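Local coordinates for penicillin binding protein 2X (Streptococcus thermophilus, PDB 5U47) that probably cross-links peptidoglycan strands as a transpeptidase of the septal division machinery and is the kind of enzyme that beta-lactams inactivate by acylation, at residues Met297-Ser310 with Met366-Phe380. The protein carries 1 engineered substitution. Residues are numbered along the deposited sequence; the frame is centred on the assembly and turned at random.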
loop_
_atom_site.group_PDB
_atom_site.type_symbol
_atom_site.label_atom_id
_atom_site.label_comp_id
_atom_site.label_asym_id
_atom_site.label_seq_id
_atom_site.Cartn_x
_atom_site.Cartn_y
_atom_site.Cartn_z
ATOM N N MET A 297 9.860 9.686 15.713
ATOM C CA MET A 297 10.967 8.740 15.853
ATOM C C MET A 297 11.375 8.593 17.335
ATOM O O MET A 297 11.948 7.592 17.703
ATOM C CB MET A 297 12.174 9.128 14.981
ATOM C CG MET A 297 13.342 8.153 15.026
ATOM S SD MET A 297 12.996 6.494 14.372
ATOM C CE MET A 297 12.857 6.836 12.631
ATOM N N LYS A 298 11.034 9.572 18.172
ATOM C CA LYS A 298 11.300 9.495 19.613
ATOM C C LYS A 298 10.562 8.329 20.274
ATOM O O LYS A 298 10.917 7.936 21.378
ATOM C CB LYS A 298 10.908 10.802 20.325
ATOM C CG LYS A 298 11.688 12.018 19.852
ATOM C CD LYS A 298 11.272 13.307 20.542
ATOM C CE LYS A 298 12.238 14.424 20.143
ATOM N NZ LYS A 298 11.721 15.780 20.364
ATOM N N VAL A 299 9.536 7.792 19.610
ATOM C CA VAL A 299 8.808 6.629 20.119
ATOM C C VAL A 299 9.790 5.463 20.089
ATOM O O VAL A 299 9.941 4.754 21.090
ATOM C CB VAL A 299 7.542 6.320 19.281
ATOM C CG1 VAL A 299 6.875 5.018 19.700
ATOM C CG2 VAL A 299 6.521 7.450 19.395
ATOM N N MET A 300 10.453 5.274 18.946
ATOM C CA MET A 300 11.447 4.210 18.807
ATOM C C MET A 300 12.593 4.434 19.798
ATOM O O MET A 300 13.033 3.491 20.458
ATOM C CB MET A 300 12.018 4.145 17.390
ATOM C CG MET A 300 11.152 3.524 16.302
ATOM S SD MET A 300 9.567 4.298 15.916
ATOM C CE MET A 300 8.492 3.401 16.995
ATOM N N LEU A 301 13.060 5.685 19.894
ATOM C CA LEU A 301 14.161 6.044 20.799
ATOM C C LEU A 301 13.859 5.688 22.228
ATOM O O LEU A 301 14.660 5.044 22.887
ATOM C CB LEU A 301 14.465 7.535 20.762
ATOM C CG LEU A 301 15.589 7.895 21.770
ATOM C CD1 LEU A 301 16.944 7.465 21.236
ATOM C CD2 LEU A 301 15.599 9.350 22.078
ATOM N N LEU A 302 12.712 6.151 22.712
ATOM C CA LEU A 302 12.276 5.882 24.064
ATOM C C LEU A 302 12.154 4.389 24.334
ATOM O O LEU A 302 12.572 3.930 25.398
ATOM C CB LEU A 302 10.936 6.562 24.344
ATOM C CG LEU A 302 10.350 6.357 25.745
ATOM C CD1 LEU A 302 11.279 6.909 26.809
ATOM C CD2 LEU A 302 8.990 7.013 25.857
ATOM N N SER A 303 11.595 3.637 23.379
ATOM C CA SER A 303 11.440 2.185 23.567
ATOM C C SER A 303 12.797 1.508 23.718
ATOM O O SER A 303 12.932 0.563 24.492
ATOM C CB SER A 303 10.663 1.523 22.425
ATOM O OG SER A 303 11.398 1.488 21.214
ATOM N N ALA A 304 13.777 1.988 22.955
ATOM C CA ALA A 304 15.139 1.452 22.996
ATOM C C ALA A 304 15.810 1.774 24.333
ATOM O O ALA A 304 16.472 0.923 24.933
ATOM C CB ALA A 304 15.963 2.003 21.842
ATOM N N ALA A 305 15.638 3.011 24.791
ATOM C CA ALA A 305 16.200 3.424 26.073
ATOM C C ALA A 305 15.631 2.571 27.198
ATOM O O ALA A 305 16.370 2.152 28.099
ATOM C CB ALA A 305 15.922 4.898 26.334
ATOM N N ILE A 306 14.326 2.310 27.154
ATOM C CA ILE A 306 13.689 1.491 28.192
ATOM C C ILE A 306 14.190 0.055 28.096
ATOM O O ILE A 306 14.545 -0.553 29.116
ATOM C CB ILE A 306 12.152 1.558 28.117
ATOM C CG1 ILE A 306 11.689 2.984 28.467
ATOM C CG2 ILE A 306 11.527 0.538 29.070
ATOM C CD1 ILE A 306 10.220 3.251 28.210
ATOM N N ASN A 307 14.239 -0.468 26.872
ATOM C CA ASN A 307 14.707 -1.835 26.623
ATOM C C ASN A 307 16.206 -2.026 26.989
ATOM O O ASN A 307 16.602 -3.102 27.404
ATOM C CB ASN A 307 14.504 -2.232 25.163
ATOM C CG ASN A 307 14.485 -3.730 24.983
ATOM O OD1 ASN A 307 13.587 -4.404 25.487
ATOM N ND2 ASN A 307 15.458 -4.263 24.259
ATOM N N ASN A 308 17.010 -0.980 26.806
ATOM C CA ASN A 308 18.448 -1.014 27.102
ATOM C C ASN A 308 18.721 -0.951 28.603
ATOM O O ASN A 308 19.826 -1.247 29.036
ATOM C CB ASN A 308 19.145 0.183 26.430
ATOM C CG ASN A 308 20.657 0.068 26.423
ATOM O OD1 ASN A 308 21.210 -0.952 26.018
ATOM N ND2 ASN A 308 21.342 1.146 26.838
ATOM N N GLY A 309 17.714 -0.558 29.384
ATOM C CA GLY A 309 17.865 -0.379 30.819
ATOM C C GLY A 309 18.470 0.984 31.157
ATOM O O GLY A 309 18.844 1.228 32.306
ATOM N N SER A 310 18.550 1.881 30.170
ATOM C CA SER A 310 19.167 3.204 30.366
ATOM C C SER A 310 18.144 4.357 30.349
ATOM O O SER A 310 18.365 5.414 29.722
ATOM C CB SER A 310 20.275 3.426 29.327
ATOM O OG SER A 310 19.775 3.323 28.005
ATOM N N MET A 366 22.881 5.471 25.859
ATOM C CA MET A 366 22.911 4.101 25.367
ATOM C C MET A 366 24.118 3.968 24.436
ATOM O O MET A 366 24.723 2.911 24.357
ATOM C CB MET A 366 21.575 3.685 24.719
ATOM C CG MET A 366 21.237 4.281 23.378
ATOM S SD MET A 366 19.616 3.668 22.807
ATOM C CE MET A 366 18.498 4.708 23.747
ATOM N N GLY A 367 24.476 5.066 23.765
ATOM C CA GLY A 367 25.626 5.092 22.851
ATOM C C GLY A 367 25.234 4.881 21.400
ATOM O O GLY A 367 24.197 4.255 21.103
ATOM N N ASP A 368 26.068 5.404 20.498
ATOM C CA ASP A 368 25.840 5.313 19.048
ATOM C C ASP A 368 25.678 3.898 18.527
ATOM O O ASP A 368 24.772 3.628 17.757
ATOM C CB ASP A 368 26.984 5.977 18.265
ATOM C CG ASP A 368 26.913 7.505 18.278
ATOM O OD1 ASP A 368 26.052 8.087 18.980
ATOM O OD2 ASP A 368 27.730 8.125 17.562
ATOM N N LYS A 369 26.571 3.008 18.935
ATOM C CA LYS A 369 26.538 1.616 18.474
ATOM C C LYS A 369 25.200 0.939 18.801
ATOM O O LYS A 369 24.576 0.296 17.922
ATOM C CB LYS A 369 27.702 0.847 19.101
ATOM C CG LYS A 369 27.702 -0.650 18.899
ATOM C CD LYS A 369 28.876 -1.257 19.651
ATOM C CE LYS A 369 28.767 -2.767 19.771
ATOM N NZ LYS A 369 28.578 -3.424 18.455
ATOM N N VAL A 370 24.769 1.086 20.054
ATOM C CA VAL A 370 23.509 0.507 20.520
ATOM C C VAL A 370 22.312 1.121 19.774
ATOM O O VAL A 370 21.495 0.394 19.202
ATOM C CB VAL A 370 23.353 0.664 22.053
ATOM C CG1 VAL A 370 21.943 0.284 22.501
ATOM C CG2 VAL A 370 24.388 -0.200 22.788
ATOM N N TRP A 371 22.217 2.448 19.764
ATOM C CA TRP A 371 21.119 3.111 19.056
ATOM C C TRP A 371 21.073 2.712 17.575
ATOM O O TRP A 371 19.995 2.402 17.041
ATOM C CB TRP A 371 21.188 4.636 19.221
ATOM C CG TRP A 371 20.147 5.416 18.424
ATOM C CD1 TRP A 371 20.380 6.459 17.573
ATOM C CD2 TRP A 371 18.726 5.178 18.379
ATOM N NE1 TRP A 371 19.191 6.895 17.009
ATOM C CE2 TRP A 371 18.166 6.125 17.491
ATOM C CE3 TRP A 371 17.875 4.254 19.003
ATOM C CZ2 TRP A 371 16.797 6.175 17.216
ATOM C CZ3 TRP A 371 16.522 4.298 18.724
ATOM C CH2 TRP A 371 15.991 5.255 17.843
ATOM N N SER A 372 22.223 2.703 16.919
ATOM C CA SER A 372 22.282 2.360 15.507
ATOM C C SER A 372 21.783 0.904 15.255
ATOM O O SER A 372 21.134 0.611 14.222
ATOM C CB SER A 372 23.698 2.580 14.971
ATOM O OG SER A 372 23.800 2.149 13.619
ATOM N N ASN A 373 22.058 0.025 16.216
ATOM C CA ASN A 373 21.605 -1.352 16.144
ATOM C C ASN A 373 20.081 -1.430 16.350
ATOM O O ASN A 373 19.426 -2.275 15.743
ATOM C CB ASN A 373 22.316 -2.211 17.185
ATOM C CG ASN A 373 22.059 -3.683 16.985
ATOM O OD1 ASN A 373 21.469 -4.337 17.845
ATOM N ND2 ASN A 373 22.457 -4.208 15.821
ATOM N N TYR A 374 19.524 -0.575 17.218
ATOM C CA TYR A 374 18.054 -0.535 17.397
ATOM C C TYR A 374 17.367 -0.106 16.115
ATOM O O TYR A 374 16.330 -0.670 15.760
ATOM C CB TYR A 374 17.593 0.330 18.584
ATOM C CG TYR A 374 17.604 -0.406 19.908
ATOM C CD1 TYR A 374 16.633 -1.363 20.193
ATOM C CD2 TYR A 374 18.577 -0.149 20.886
ATOM C CE1 TYR A 374 16.631 -2.055 21.393
ATOM C CE2 TYR A 374 18.577 -0.836 22.094
ATOM C CZ TYR A 374 17.601 -1.788 22.339
ATOM O OH TYR A 374 17.580 -2.487 23.529
ATOM N N LEU A 375 17.945 0.867 15.411
ATOM C CA LEU A 375 17.382 1.315 14.138
ATOM C C LEU A 375 17.439 0.179 13.114
ATOM O O LEU A 375 16.575 0.062 12.243
ATOM C CB LEU A 375 18.123 2.531 13.610
ATOM C CG LEU A 375 17.907 3.852 14.349
ATOM C CD1 LEU A 375 18.940 4.873 13.914
ATOM C CD2 LEU A 375 16.498 4.385 14.110
ATOM N N SER A 376 18.467 -0.657 13.227
ATOM C CA SER A 376 18.606 -1.798 12.338
ATOM C C SER A 376 17.538 -2.860 12.704
ATOM O O SER A 376 16.885 -3.415 11.817
ATOM C CB SER A 376 20.035 -2.342 12.406
ATOM O OG SER A 376 20.222 -3.345 11.432
ATOM N N LEU A 377 17.324 -3.098 13.999
ATOM C CA LEU A 377 16.280 -4.033 14.453
ATOM C C LEU A 377 14.874 -3.564 14.043
ATOM O O LEU A 377 13.993 -4.384 13.777
ATOM C CB LEU A 377 16.336 -4.212 15.962
ATOM C CG LEU A 377 17.547 -4.958 16.545
ATOM C CD1 LEU A 377 17.460 -4.953 18.055
ATOM C CD2 LEU A 377 17.632 -6.390 16.035
ATOM N N TYR A 378 14.686 -2.240 14.027
ATOM C CA TYR A 378 13.450 -1.612 13.560
ATOM C C TYR A 378 13.387 -1.572 12.007
ATOM O O TYR A 378 12.388 -1.129 11.434
ATOM C CB TYR A 378 13.274 -0.217 14.162
ATOM C CG TYR A 378 12.550 -0.184 15.501
ATOM C CD1 TYR A 378 11.185 -0.465 15.569
ATOM C CD2 TYR A 378 13.204 0.197 16.684
ATOM C CE1 TYR A 378 10.495 -0.404 16.765
ATOM C CE2 TYR A 378 12.524 0.256 17.895
ATOM C CZ TYR A 378 11.163 -0.035 17.933
ATOM O OH TYR A 378 10.455 0.011 19.126
ATOM N N LYS A 379 14.477 -2.000 11.370
ATOM C CA LYS A 379 14.603 -2.158 9.913
ATOM C C LYS A 379 14.632 -0.903 9.055
ATOM O O LYS A 379 14.361 -0.967 7.829
ATOM C CB LYS A 379 13.559 -3.150 9.364
ATOM C CG LYS A 379 13.712 -4.560 9.905
ATOM C CD LYS A 379 12.696 -5.494 9.265
ATOM C CE LYS A 379 12.843 -6.914 9.782
ATOM N NZ LYS A 379 14.090 -7.568 9.298
ATOM N N PHE A 380 14.943 0.231 9.668
ATOM C CA PHE A 380 15.106 1.451 8.889
ATOM C C PHE A 380 16.235 1.264 7.895
ATOM O O PHE A 380 17.213 0.546 8.169
ATOM C CB PHE A 380 15.295 2.658 9.787
ATOM C CG PHE A 380 14.051 2.999 10.548
ATOM C CD1 PHE A 380 12.973 3.541 9.884
ATOM C CD2 PHE A 380 13.936 2.723 11.907
ATOM C CE1 PHE A 380 11.802 3.849 10.551
ATOM C CE2 PHE A 380 12.762 3.025 12.589
ATOM C CZ PHE A 380 11.695 3.591 11.909
HETATM O O HOH W 1 19.861 -2.814 24.744
HETATM O O HOH W 2 24.263 1.250 26.733
#
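Helices 297-308 and 368-377 pass 10.4 Å apart with their directions 119° from each other, and within the two helices the backbones come nearest at Ala304 and Tyr374. At that point the methyl of Ala304 is small enough to lie flat against the Tyr374 ring: its CB sits over one face, 3.6 Å from the ring centroid. The hydroxyl end of this ring is fixed by Asn307, whose ND2 donates a nearly straight bond in its own amide plane to Tyr374 OH at 2.9 Å, amide and ring planes standing almost perpendicular. A water joins the same hydroxyl to Asn308 OD1.

Met366, long and flexible, is a knob among Leu301, Ala304, Ala305 and Asn308; with chi1 at 72° and an extended chi2, its chain carries CE to 3.5 Å from Ala305 N. Trp371 is clamped between Leu301 CD1, 3.9 Å from the centroid of its six-membered ring, and Leu375 of its own helix on the opposite face. Farther along, Met300 CG lies squarely above the Tyr378 ring, a CH-pi contact, while Tyr378 OH donates to Ser303 OG at 2.7 Å. Ser303 OG in turn donates a hydrogen bond to Met300 O, one turn back in its own helix, so this buried hydroxyl both accepts and donates. Met297, bent at chi2 and chi3, lays CE over the Phe380 face at 3.5 Å from CZ.

The pair belongs to the transpeptidase domain, and helix 297-308 carries Lys298 of a probable SxxK motif with Ser295. Helix 416-427 packs on Met300 and Tyr378 through Ile426, helix 463-478 touches Ser303, and helix 356-366 borders Leu301 and Trp371, whose NE1 bonds to Ser406.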